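Local structure of tyrosine specific protein phosphatase, putative (Trypanosoma brucei, 3M4U) at residues A[77-82]-A[107-112]; A[39-44]-A[59-64]; A[176-179]-A[185-188]; A[117-122]-A[237-242]. The protein dephosphorylates the nucleolar protein NOPP44/46, probably by hydrolysing phosphotyrosine, and acts as a switch in the trypanosome life cycle. All blocks are in the same frame, centred on the assembly; numbering follows the deposited sequence.

All four contacts reach the mixed sheet at the heart of the phosphatase fold. Contact 2 comes first along the chain and lies at its 61-62 strand; contact 1 follows, with centres about 12 Å apart, and strands 61-62 and 81-84, one from each, are antiparallel neighbours. Helix 103-112 then ties contact 1 to contact 3, a hairpin whose centre is about 14 Å away, and leads on to strand 117-120 of contact 4. Contact 3 falls within the chain between the two segments of contact 4; its strand 187-194 neighbours strand 117-120, although the centres are about 21 Å apart. Contact 4, close to the chain's centre, packs the sheet against the helix that follows the family's phosphate-binding signature loop.

Contact 1: A[77-82]-A[107-112]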
loop_
_atom_site.group_PDB
_atom_site.type_symbol
_atom_site.label_atom_id
_atom_site.label_comp_id
_atom_site.label_asym_id
_atom_site.label_seq_id
_atom_site.Cartn_x
_atom_site.Cartn_y
_atom_site.Cartn_z
ATOM N N PRO A 77 8.299 -18.471 0.537
ATOM C CA PRO A 77 7.037 -17.712 0.576
ATOM C C PRO A 77 7.030 -16.585 -0.460
ATOM O O PRO A 77 8.018 -15.874 -0.603
ATOM C CB PRO A 77 7.021 -17.109 1.989
ATOM C CG PRO A 77 8.444 -17.305 2.527
ATOM C CD PRO A 77 8.951 -18.537 1.853
ATOM N N TYR A 78 5.925 -16.429 -1.172
ATOM C CA TYR A 78 5.823 -15.397 -2.192
ATOM C C TYR A 78 4.519 -14.602 -2.068
ATOM O O TYR A 78 3.453 -15.202 -1.979
ATOM C CB TYR A 78 5.891 -16.052 -3.572
ATOM C CG TYR A 78 5.507 -15.132 -4.686
ATOM C CD1 TYR A 78 6.448 -14.303 -5.281
ATOM C CD2 TYR A 78 4.200 -15.080 -5.149
ATOM C CE1 TYR A 78 6.090 -13.445 -6.321
ATOM C CE2 TYR A 78 3.833 -14.228 -6.187
ATOM C CZ TYR A 78 4.782 -13.414 -6.764
ATOM O OH TYR A 78 4.429 -12.575 -7.787
ATOM N N ILE A 79 4.591 -13.267 -2.105
ATOM C CA ILE A 79 3.383 -12.430 -1.962
ATOM C C ILE A 79 3.222 -11.353 -3.033
ATOM O O ILE A 79 2.378 -10.452 -2.894
ATOM C CB ILE A 79 3.349 -11.682 -0.609
ATOM C CG1 ILE A 79 4.437 -10.604 -0.579
ATOM C CG2 ILE A 79 3.478 -12.647 0.559
ATOM C CD1 ILE A 79 4.467 -9.829 0.706
ATOM N N ASN A 80 4.019 -11.437 -4.092
ATOM C CA ASN A 80 4.047 -10.383 -5.101
ATOM C C ASN A 80 4.161 -9.005 -4.440
ATOM O O ASN A 80 3.335 -8.113 -4.644
ATOM C CB ASN A 80 2.833 -10.463 -6.034
ATOM C CG ASN A 80 3.014 -9.624 -7.302
ATOM O OD1 ASN A 80 3.898 -8.775 -7.369
ATOM N ND2 ASN A 80 2.175 -9.852 -8.293
ATOM N N GLY A 81 5.200 -8.849 -3.634
ATOM C CA GLY A 81 5.420 -7.614 -2.929
ATOM C C GLY A 81 6.827 -7.100 -3.115
ATOM O O GLY A 81 7.724 -7.825 -3.564
ATOM N N ASN A 82 7.018 -5.837 -2.753
ATOM C CA ASN A 82 8.330 -5.217 -2.841
ATOM C C ASN A 82 8.637 -4.420 -1.593
ATOM O O ASN A 82 7.739 -3.826 -0.979
ATOM C CB ASN A 82 8.424 -4.332 -4.095
ATOM C CG ASN A 82 8.600 -5.146 -5.366
ATOM O OD1 ASN A 82 9.698 -5.626 -5.652
ATOM N ND2 ASN A 82 7.521 -5.325 -6.118
ATOM N N LEU A 107 0.050 -14.696 5.099
ATOM C CA LEU A 107 -0.007 -14.839 6.544
ATOM C C LEU A 107 1.328 -15.286 7.120
ATOM O O LEU A 107 1.737 -14.792 8.170
ATOM C CB LEU A 107 -1.080 -15.846 6.932
ATOM C CG LEU A 107 -2.478 -15.504 6.436
ATOM C CD1 LEU A 107 -3.437 -16.595 6.891
ATOM C CD2 LEU A 107 -2.896 -14.111 6.934
ATOM N N GLU A 108 1.999 -16.225 6.449
ATOM C CA GLU A 108 3.243 -16.777 6.985
ATOM C C GLU A 108 4.275 -15.675 7.086
ATOM O O GLU A 108 5.041 -15.589 8.047
ATOM C CB GLU A 108 3.796 -17.903 6.106
ATOM C CG GLU A 108 5.308 -18.073 6.263
ATOM C CD GLU A 108 5.855 -19.345 5.618
ATOM O OE1 GLU A 108 5.127 -19.983 4.816
ATOM O OE2 GLU A 108 7.026 -19.699 5.915
ATOM N N THR A 109 4.277 -14.822 6.074
ATOM C CA THR A 109 5.241 -13.750 6.012
ATOM C C THR A 109 5.004 -12.767 7.152
ATOM O O THR A 109 5.935 -12.399 7.877
ATOM C CB THR A 109 5.200 -13.075 4.637
ATOM O OG1 THR A 109 5.724 -13.990 3.663
ATOM C CG2 THR A 109 6.045 -11.827 4.637
ATOM N N LEU A 110 3.752 -12.374 7.340
ATOM C CA LEU A 110 3.431 -11.490 8.446
ATOM C C LEU A 110 3.993 -12.057 9.769
ATOM O O LEU A 110 4.519 -11.309 10.601
ATOM C CB LEU A 110 1.917 -11.257 8.542
ATOM C CG LEU A 110 1.147 -10.784 7.307
ATOM C CD1 LEU A 110 -0.307 -10.524 7.670
ATOM C CD2 LEU A 110 1.768 -9.528 6.706
ATOM N N SER A 111 3.896 -13.374 9.958
ATOM C CA SER A 111 4.405 -13.997 11.182
ATOM C C SER A 111 5.924 -14.080 11.168
ATOM O O SER A 111 6.597 -13.611 12.090
ATOM C CB SER A 111 3.802 -15.391 11.383
ATOM O OG SER A 111 4.331 -16.016 12.539
ATOM N N GLU A 112 6.454 -14.671 10.107
ATOM C CA GLU A 112 7.894 -14.807 9.927
ATOM C C GLU A 112 8.634 -13.471 10.098
ATOM O O GLU A 112 9.602 -13.387 10.855
ATOM C CB GLU A 112 8.184 -15.463 8.565
ATOM C CG GLU A 112 9.538 -15.099 7.938
ATOM C CD GLU A 112 10.712 -15.916 8.473
ATOM O OE1 GLU A 112 11.579 -16.299 7.654
ATOM O OE2 GLU A 112 10.776 -16.174 9.701
#
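Pro-77 lays its ring carbon CB over the hydroxyl of Thr-109, with Pro-77 CB 3.8 Å from Thr-109 OG1. The same oxygen meets a second carbon, for the branch methyl Ile-79 CG2 stands 4.1 Å from Thr-109 OG1. Both approaches are van der Waals packing. The hydroxyl can tolerate apolar neighbours because its polar need is met by its own helix: Thr-109 OG1 bonds to the carbonyl oxygen of Asp-105, one turn earlier. That bond is made with the oxygen beside the backbone N (chi1 -69°); the methyl CG2 packs toward the ring of Tyr-62, while Pro-63 touches the same threonine nearer its hydroxyl. In Ile-79, CG2 likewise sits beside its backbone N, which brings this methyl rather than the longer CG1-CD1 arm to the threonine.

The segment 77-82 is Pro-Tyr-Ile-Asn-Gly-Asn, which matches the Tyr-Ile-Asn motif of classical tyrosine phosphatases. Its loop part rests on helix 103-112 before the chain enters strand 81-84. Ile-79 turns to the helix, whereas Tyr-78, also buried, turns away from it toward Asn-49 and helix 40-44. The backbone folds back over the tyrosine, placing Asn-80 N 3.4 Å above the centre of the Tyr-78 ring.

Toward the partly exposed side, at Pro-77 and Glu-108, the fit is looser. Glu-108 OE2 is 4.4 Å from Pro-77 CG, a passing approach, while the carboxylate is engaged through OE1 in a salt bridge with Arg-75. Proline suits this edge, since it offers the helix a compact apolar ring whose closure restrains the backbone phi.

Contact 2: A[39-44]-A[59-64]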
loop_
_atom_site.group_PDB
_atom_site.type_symbol
_atom_site.label_atom_id
_atom_site.label_comp_id
_atom_site.label_asym_id
_atom_site.label_seq_id
_atom_site.Cartn_x
_atom_site.Cartn_y
_atom_site.Cartn_z
ATOM N N PHE A 39 11.690 -9.932 -13.774
ATOM C CA PHE A 39 10.496 -10.351 -13.055
ATOM C C PHE A 39 10.501 -11.855 -12.812
ATOM O O PHE A 39 9.450 -12.498 -12.899
ATOM C CB PHE A 39 9.252 -9.992 -13.864
ATOM C CG PHE A 39 8.889 -8.530 -13.821
ATOM C CD1 PHE A 39 8.746 -7.868 -12.610
ATOM C CD2 PHE A 39 8.639 -7.832 -14.992
ATOM C CE1 PHE A 39 8.380 -6.527 -12.568
ATOM C CE2 PHE A 39 8.267 -6.493 -14.962
ATOM C CZ PHE A 39 8.144 -5.838 -13.741
ATOM N N THR A 40 11.668 -12.414 -12.489
ATOM C CA THR A 40 11.852 -13.868 -12.580
ATOM C C THR A 40 11.029 -14.662 -11.566
ATOM O O THR A 40 10.215 -15.506 -11.943
ATOM C CB THR A 40 13.353 -14.268 -12.534
ATOM O OG1 THR A 40 13.984 -13.837 -13.742
ATOM C CG2 THR A 40 13.523 -15.781 -12.407
ATOM N N THR A 41 11.241 -14.388 -10.286
ATOM C CA THR A 41 10.501 -15.061 -9.227
ATOM C C THR A 41 8.992 -14.821 -9.351
ATOM O O THR A 41 8.185 -15.733 -9.164
ATOM C CB THR A 41 10.984 -14.590 -7.864
ATOM O OG1 THR A 41 12.382 -14.869 -7.749
ATOM C CG2 THR A 41 10.210 -15.283 -6.733
ATOM N N SER A 42 8.612 -13.597 -9.682
ATOM C CA SER A 42 7.201 -13.299 -9.868
ATOM C C SER A 42 6.600 -14.146 -10.996
ATOM O O SER A 42 5.464 -14.617 -10.916
ATOM C CB SER A 42 7.012 -11.802 -10.141
ATOM O OG SER A 42 5.681 -11.403 -9.908
ATOM N N LEU A 43 7.372 -14.356 -12.050
ATOM C CA LEU A 43 6.860 -15.121 -13.181
ATOM C C LEU A 43 6.836 -16.620 -12.895
ATOM O O LEU A 43 6.106 -17.371 -13.541
ATOM C CB LEU A 43 7.661 -14.824 -14.445
ATOM C CG LEU A 43 7.375 -13.448 -15.038
ATOM C CD1 LEU A 43 8.508 -13.007 -15.947
ATOM C CD2 LEU A 43 6.060 -13.474 -15.791
ATOM N N LYS A 44 7.631 -17.052 -11.923
ATOM C CA LYS A 44 7.629 -18.457 -11.539
ATOM C C LYS A 44 6.446 -18.727 -10.609
ATOM O O LYS A 44 6.033 -19.875 -10.414
ATOM C CB LYS A 44 8.954 -18.855 -10.874
ATOM C CG LYS A 44 10.100 -19.006 -11.840
ATOM C CD LYS A 44 11.355 -19.545 -11.156
ATOM C CE LYS A 44 12.011 -18.484 -10.279
ATOM N NZ LYS A 44 13.321 -18.959 -9.740
ATOM N N GLU A 59 14.751 -7.185 -7.920
ATOM C CA GLU A 59 15.786 -6.514 -7.142
ATOM C C GLU A 59 15.328 -6.091 -5.751
ATOM O O GLU A 59 16.151 -5.949 -4.843
ATOM C CB GLU A 59 16.277 -5.296 -7.929
ATOM C CG GLU A 59 17.402 -4.493 -7.288
ATOM C CD GLU A 59 17.739 -3.232 -8.089
ATOM O OE1 GLU A 59 17.131 -2.165 -7.815
ATOM O OE2 GLU A 59 18.600 -3.309 -8.998
ATOM N N THR A 60 14.019 -5.887 -5.589
ATOM C CA THR A 60 13.455 -5.361 -4.342
ATOM C C THR A 60 12.363 -6.269 -3.835
ATOM O O THR A 60 11.663 -5.931 -2.888
ATOM C CB THR A 60 12.819 -3.973 -4.534
ATOM O OG1 THR A 60 11.981 -3.997 -5.697
ATOM C CG2 THR A 60 13.888 -2.894 -4.698
ATOM N N ILE A 61 12.211 -7.417 -4.477
ATOM C CA ILE A 61 11.158 -8.344 -4.105
ATOM C C ILE A 61 11.153 -8.654 -2.604
ATOM O O ILE A 61 12.204 -8.757 -1.957
ATOM C CB ILE A 61 11.275 -9.655 -4.899
ATOM C CG1 ILE A 61 9.917 -10.355 -4.979
ATOM C CG2 ILE A 61 12.355 -10.555 -4.290
ATOM C CD1 ILE A 61 9.880 -11.527 -5.930
ATOM N N TYR A 62 9.953 -8.810 -2.060
ATOM C CA TYR A 62 9.777 -9.123 -0.651
ATOM C C TYR A 62 8.676 -10.163 -0.537
ATOM O O TYR A 62 7.675 -10.085 -1.257
ATOM C CB TYR A 62 9.374 -7.864 0.119
ATOM C CG TYR A 62 9.407 -8.000 1.633
ATOM C CD1 TYR A 62 10.482 -7.523 2.365
ATOM C CD2 TYR A 62 8.354 -8.585 2.326
ATOM C CE1 TYR A 62 10.517 -7.626 3.750
ATOM C CE2 TYR A 62 8.380 -8.705 3.715
ATOM C CZ TYR A 62 9.463 -8.215 4.423
ATOM O OH TYR A 62 9.503 -8.321 5.796
ATOM N N PRO A 63 8.867 -11.162 0.342
ATOM C CA PRO A 63 10.124 -11.387 1.070
ATOM C C PRO A 63 11.249 -11.750 0.103
ATOM O O PRO A 63 10.961 -12.253 -0.985
ATOM C CB PRO A 63 9.807 -12.592 1.974
ATOM C CG PRO A 63 8.650 -13.277 1.303
ATOM C CD PRO A 63 7.833 -12.148 0.707
ATOM N N PRO A 64 12.509 -11.487 0.494
ATOM C CA PRO A 64 13.708 -11.745 -0.321
ATOM C C PRO A 64 13.862 -13.236 -0.619
ATOM O O PRO A 64 13.510 -14.052 0.238
ATOM C CB PRO A 64 14.864 -11.286 0.582
ATOM C CG PRO A 64 14.226 -10.444 1.654
ATOM C CD PRO A 64 12.849 -10.987 1.842
#
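Ile-61 drives the end of its side chain against Thr-41, and nearly all of the close packing comes down to one methyl. Ile-61 CD1 is 3.8 Å from Thr-41 CB, and it is also 3.9 Å from Thr-41 CG2. The isoleucine reaches this far because CG1 points opposite its backbone N (chi1 -156°) and CD1 continues the extended line, bridging backbones whose CA atoms, Thr-41 to Ile-61, remain 8.5 Å apart. Thr-41 suits its place by turning CB and the methyl CG2, opposite its backbone N, to the isoleucine. On this packed side, near the start of the helix, Glu-58 bonds the backbone N of Thr-41. Ser-42 is buried but adds little to the apolar contact; its hydroxyl is gripped twice, by Ala-56 N and by the Tyr-78 hydroxyl.

The other side of the short helix is quite different: Thr-40, Leu-43 and Lys-44 are exposed and take no part. Pro-64 is likewise exposed, just beyond the cis peptide that precedes Pro-63. The arrangement, a one-turn helix closed onto a short, weakly bonded strand beside strand 81-84, frames the intervening loop with the Lys-Asn-Arg-Tyr sequence, which in classical tyrosine phosphatases forms the phosphotyrosine-recognition loop.

Contact 3: A[176-179]-A[185-188]; sequences PLVI and PMHR
Ile-179 and His-187 face each other as a hydrogen-bonded antiparallel pair and exchange two backbone bonds. Ile-179 N donates to His-187 O at 2.9 Å along an almost straight path, 177° at the hydrogen. The return bond, from His-187 N to Ile-179 O at 3.0 Å, is more bent, at 155°. One residue on, Val-178 and Arg-188 form a non-hydrogen-bonded pair, where CA-H groups close the gap: Arg-188 CA comes 3.3 Å from Leu-177 O, and Val-178 CA lies 3.5 Å from His-187 O.

On the face carrying Val-178 and Arg-188, the valine crosses the methionine chain obliquely near its root, with Val-178 CG1 3.8 Å from Met-186 CB and the extended chain passing this methyl as far as the sulfur. A short branched residue suits this spot, since it fills the space beside the backbone with little freedom to move.

These residues belong to the beta hairpin of strands 172-180 and 187-194, and the contact lies close to its turn. There a water molecule donates to Pro-185 O at 2.9 Å, between the arms near the turn. It sits unusually close to Ile-179 O, so that link is doubtful.

Farther out, the face bearing Ile-179 and His-187 rests on helix 103-112, with Ile-179 against Leu-110 and both residues against Ser-111. His-187 swings its ring opposite the backbone N (chi1 178°), and NE2 bonds to the carbonyl of Val-115 just beyond that helix. Arg-188, itself exposed, uses its NE in a salt bridge with Asp-159.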
loop_
_atom_site.group_PDB
_atom_site.type_symbol
_atom_site.label_atom_id
_atom_site.label_comp_id
_atom_site.label_asym_id
_atom_site.label_seq_id
_atom_site.Cartn_x
_atom_site.Cartn_y
_atom_site.Cartn_z
ATOM N N PRO A 176 -7.540 -6.280 15.089
ATOM C CA PRO A 176 -6.399 -6.952 15.709
ATOM C C PRO A 176 -6.537 -8.449 15.492
ATOM O O PRO A 176 -7.600 -9.014 15.766
ATOM C CB PRO A 176 -6.532 -6.579 17.193
ATOM C CG PRO A 176 -7.401 -5.312 17.200
ATOM C CD PRO A 176 -8.356 -5.529 16.062
ATOM N N LEU A 177 -5.478 -9.076 14.994
ATOM C CA LEU A 177 -5.544 -10.474 14.592
ATOM C C LEU A 177 -4.417 -11.257 15.217
ATOM O O LEU A 177 -3.398 -10.687 15.608
ATOM C CB LEU A 177 -5.432 -10.596 13.073
ATOM C CG LEU A 177 -6.452 -9.802 12.264
ATOM C CD1 LEU A 177 -6.112 -9.843 10.788
ATOM C CD2 LEU A 177 -7.845 -10.336 12.500
ATOM N N VAL A 178 -4.593 -12.570 15.303
ATOM C CA VAL A 178 -3.485 -13.438 15.672
ATOM C C VAL A 178 -3.270 -14.502 14.592
ATOM O O VAL A 178 -4.213 -15.180 14.164
ATOM C CB VAL A 178 -3.681 -14.083 17.065
ATOM C CG1 VAL A 178 -2.352 -14.593 17.596
ATOM C CG2 VAL A 178 -4.287 -13.083 18.044
ATOM N N ILE A 179 -2.021 -14.619 14.148
ATOM C CA ILE A 179 -1.626 -15.607 13.151
ATOM C C ILE A 179 -0.884 -16.747 13.828
ATOM O O ILE A 179 0.106 -16.515 14.531
ATOM C CB ILE A 179 -0.654 -15.015 12.096
ATOM C CG1 ILE A 179 -1.241 -13.785 11.395
ATOM C CG2 ILE A 179 -0.275 -16.068 11.050
ATOM C CD1 ILE A 179 -0.201 -13.058 10.521
ATOM N N PRO A 185 5.614 -19.491 17.396
ATOM C CA PRO A 185 4.804 -18.707 18.336
ATOM C C PRO A 185 3.722 -17.868 17.638
ATOM O O PRO A 185 3.900 -17.452 16.486
ATOM C CB PRO A 185 5.830 -17.768 18.978
ATOM C CG PRO A 185 7.152 -18.387 18.714
ATOM C CD PRO A 185 7.025 -19.079 17.402
ATOM N N MET A 186 2.612 -17.642 18.341
ATOM C CA MET A 186 1.588 -16.705 17.906
ATOM C C MET A 186 2.242 -15.409 17.485
ATOM O O MET A 186 3.261 -15.002 18.062
ATOM C CB MET A 186 0.647 -16.362 19.059
ATOM C CG MET A 186 -0.340 -17.432 19.457
ATOM S SD MET A 186 -1.426 -16.806 20.760
ATOM C CE MET A 186 -2.496 -18.231 21.008
ATOM N N HIS A 187 1.655 -14.758 16.483
ATOM C CA HIS A 187 2.058 -13.404 16.111
ATOM C C HIS A 187 0.838 -12.519 16.002
ATOM O O HIS A 187 -0.075 -12.798 15.226
ATOM C CB HIS A 187 2.824 -13.365 14.791
ATOM C CG HIS A 187 3.213 -11.982 14.377
ATOM N ND1 HIS A 187 4.150 -11.237 15.064
ATOM C CD2 HIS A 187 2.776 -11.197 13.361
ATOM C CE1 HIS A 187 4.272 -10.051 14.491
ATOM N NE2 HIS A 187 3.452 -10.003 13.454
ATOM N N ARG A 188 0.804 -11.464 16.804
ATOM C CA ARG A 188 -0.285 -10.517 16.679
ATOM C C ARG A 188 0.085 -9.466 15.651
ATOM O O ARG A 188 1.257 -9.092 15.500
ATOM C CB ARG A 188 -0.654 -9.867 18.010
ATOM C CG ARG A 188 0.336 -10.068 19.120
ATOM C CD ARG A 188 -0.209 -9.473 20.429
ATOM N NE ARG A 188 -1.514 -10.025 20.805
ATOM C CZ ARG A 188 -1.736 -10.726 21.915
ATOM N NH1 ARG A 188 -0.735 -10.954 22.762
ATOM N NH2 ARG A 188 -2.956 -11.195 22.177
HETATM O O HOH W 1 2.391 -17.403 14.049
#

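Contact 4: A[117-122]-A[237-242]; sequences LVVMLT and GTLIGA
Leu-239 points from its helix onto the side chains of Val-119 and Leu-121, and every cross-contact is apolar. Its methyl CD2 does most of the touching: Leu-239 CD2 lies 4.0 Å from Leu-121 CD2 and equally near the other methyl of that leucine, while Val-119 CG1 is 4.1 Å from Leu-239 CD2. Leu-121 CD1 also reaches down to the root of the helix side chain, 4.0 Å from Leu-239 CB. The Val-119 and Leu-239 side chains cross at about a right angle, whereas the two leucines meet obliquely. With CG turned opposite its backbone N (chi1 180°), Leu-239 stretches far enough to link segments whose nearest CA atoms, Leu-121 and Leu-239, are 8.9 Å apart. Val-119 in the strand and Leu-121 just past its end both point to the helix; Phe-209, Leu-213 and Ile-216 of helix 206-217 enclose Leu-239 further. Branched apolar side chains suit this buried layer near the chain's centre.

Polar bonding is kept within each element or handed to neighbours. Gly-241 N bonds to Gly-237 O at 2.8 Å along the helix, Thr-238 bonds back to the carbonyl of Gly-234, and Thr-122 O accepts from Gln-193.

A phosphate ion, probably from the crystallisation liquor although such ions often mark pockets, lies about 6 Å from the Leu-121 side chain. The layer is typical of the tyrosine phosphatase fold, where a central parallel strand packs on the helix that emerges from the signature P-loop.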
loop_
_atom_site.group_PDB
_atom_site.type_symbol
_atom_site.label_atom_id
_atom_site.label_comp_id
_atom_site.label_asym_id
_atom_site.label_seq_id
_atom_site.Cartn_x
_atom_site.Cartn_y
_atom_site.Cartn_z
ATOM N N LEU A 117 2.012 -3.914 11.600
ATOM C CA LEU A 117 0.918 -3.212 10.954
ATOM C C LEU A 117 0.748 -3.616 9.490
ATOM O O LEU A 117 1.716 -3.667 8.729
ATOM C CB LEU A 117 1.124 -1.701 11.064
ATOM C CG LEU A 117 0.036 -0.805 10.470
ATOM C CD1 LEU A 117 -1.324 -1.081 11.118
ATOM C CD2 LEU A 117 0.421 0.659 10.617
ATOM N N VAL A 118 -0.496 -3.911 9.123
ATOM C CA VAL A 118 -0.907 -4.128 7.736
ATOM C C VAL A 118 -2.006 -3.151 7.351
ATOM O O VAL A 118 -3.037 -3.098 8.017
ATOM C CB VAL A 118 -1.492 -5.522 7.542
ATOM C CG1 VAL A 118 -2.358 -5.548 6.276
ATOM C CG2 VAL A 118 -0.368 -6.556 7.502
ATOM N N VAL A 119 -1.791 -2.382 6.284
ATOM C CA VAL A 119 -2.807 -1.451 5.787
ATOM C C VAL A 119 -3.384 -1.923 4.447
ATOM O O VAL A 119 -2.631 -2.224 3.508
ATOM C CB VAL A 119 -2.252 0.007 5.666
ATOM C CG1 VAL A 119 -3.374 0.993 5.316
ATOM C CG2 VAL A 119 -1.572 0.441 6.970
ATOM N N MET A 120 -4.715 -2.013 4.382
ATOM C CA MET A 120 -5.437 -2.513 3.203
ATOM C C MET A 120 -6.325 -1.410 2.619
ATOM O O MET A 120 -7.245 -0.914 3.301
ATOM C CB MET A 120 -6.298 -3.723 3.586
ATOM C CG MET A 120 -7.236 -4.262 2.493
ATOM S SD MET A 120 -8.032 -5.804 3.021
ATOM C CE MET A 120 -8.973 -6.298 1.576
ATOM N N LEU A 121 -6.053 -1.032 1.366
ATOM C CA LEU A 121 -6.690 0.140 0.761
ATOM C C LEU A 121 -7.816 -0.234 -0.178
ATOM O O LEU A 121 -8.260 0.571 -1.018
ATOM C CB LEU A 121 -5.651 1.002 0.038
ATOM C CG LEU A 121 -4.510 1.386 0.973
ATOM C CD1 LEU A 121 -3.361 2.033 0.220
ATOM C CD2 LEU A 121 -5.036 2.301 2.084
ATOM N N THR A 122 -8.295 -1.461 -0.023
ATOM C CA THR A 122 -9.347 -1.933 -0.908
ATOM C C THR A 122 -10.465 -2.677 -0.197
ATOM O O THR A 122 -10.276 -3.217 0.901
ATOM C CB THR A 122 -8.772 -2.864 -2.004
ATOM O OG1 THR A 122 -9.793 -3.150 -2.971
ATOM C CG2 THR A 122 -8.243 -4.176 -1.381
ATOM N N GLY A 237 0.938 2.964 -3.635
ATOM C CA GLY A 237 1.993 3.936 -3.836
ATOM C C GLY A 237 1.575 5.345 -3.473
ATOM O O GLY A 237 2.398 6.131 -2.996
ATOM N N THR A 238 0.305 5.682 -3.705
ATOM C CA THR A 238 -0.185 7.017 -3.362
ATOM C C THR A 238 -0.009 7.292 -1.873
ATOM O O THR A 238 0.514 8.337 -1.500
ATOM C CB THR A 238 -1.647 7.223 -3.751
ATOM O OG1 THR A 238 -1.769 7.144 -5.173
ATOM C CG2 THR A 238 -2.142 8.601 -3.272
ATOM N N LEU A 239 -0.410 6.326 -1.042
ATOM C CA LEU A 239 -0.346 6.426 0.427
ATOM C C LEU A 239 1.073 6.506 0.945
ATOM O O LEU A 239 1.386 7.328 1.814
ATOM C CB LEU A 239 -1.046 5.228 1.091
ATOM C CG LEU A 239 -1.011 5.263 2.626
ATOM C CD1 LEU A 239 -1.683 6.523 3.178
ATOM C CD2 LEU A 239 -1.629 4.007 3.241
ATOM N N ILE A 240 1.928 5.635 0.410
ATOM C CA ILE A 240 3.326 5.592 0.797
ATOM C C ILE A 240 3.997 6.898 0.373
ATOM O O ILE A 240 4.679 7.553 1.179
ATOM C CB ILE A 240 4.047 4.356 0.203
ATOM C CG1 ILE A 240 3.507 3.067 0.839
ATOM C CG2 ILE A 240 5.546 4.437 0.424
ATOM C CD1 ILE A 240 4.245 1.803 0.407
ATOM N N GLY A 241 3.779 7.290 -0.879
ATOM C CA GLY A 241 4.217 8.596 -1.359
ATOM C C GLY A 241 3.808 9.782 -0.476
ATOM O O GLY A 241 4.646 10.610 -0.130
ATOM N N ALA A 242 2.529 9.881 -0.119
ATOM C CA ALA A 242 2.069 10.960 0.747
ATOM C C ALA A 242 2.784 10.953 2.106
ATOM O O ALA A 242 3.209 11.999 2.591
ATOM C CB ALA A 242 0.547 10.895 0.932
#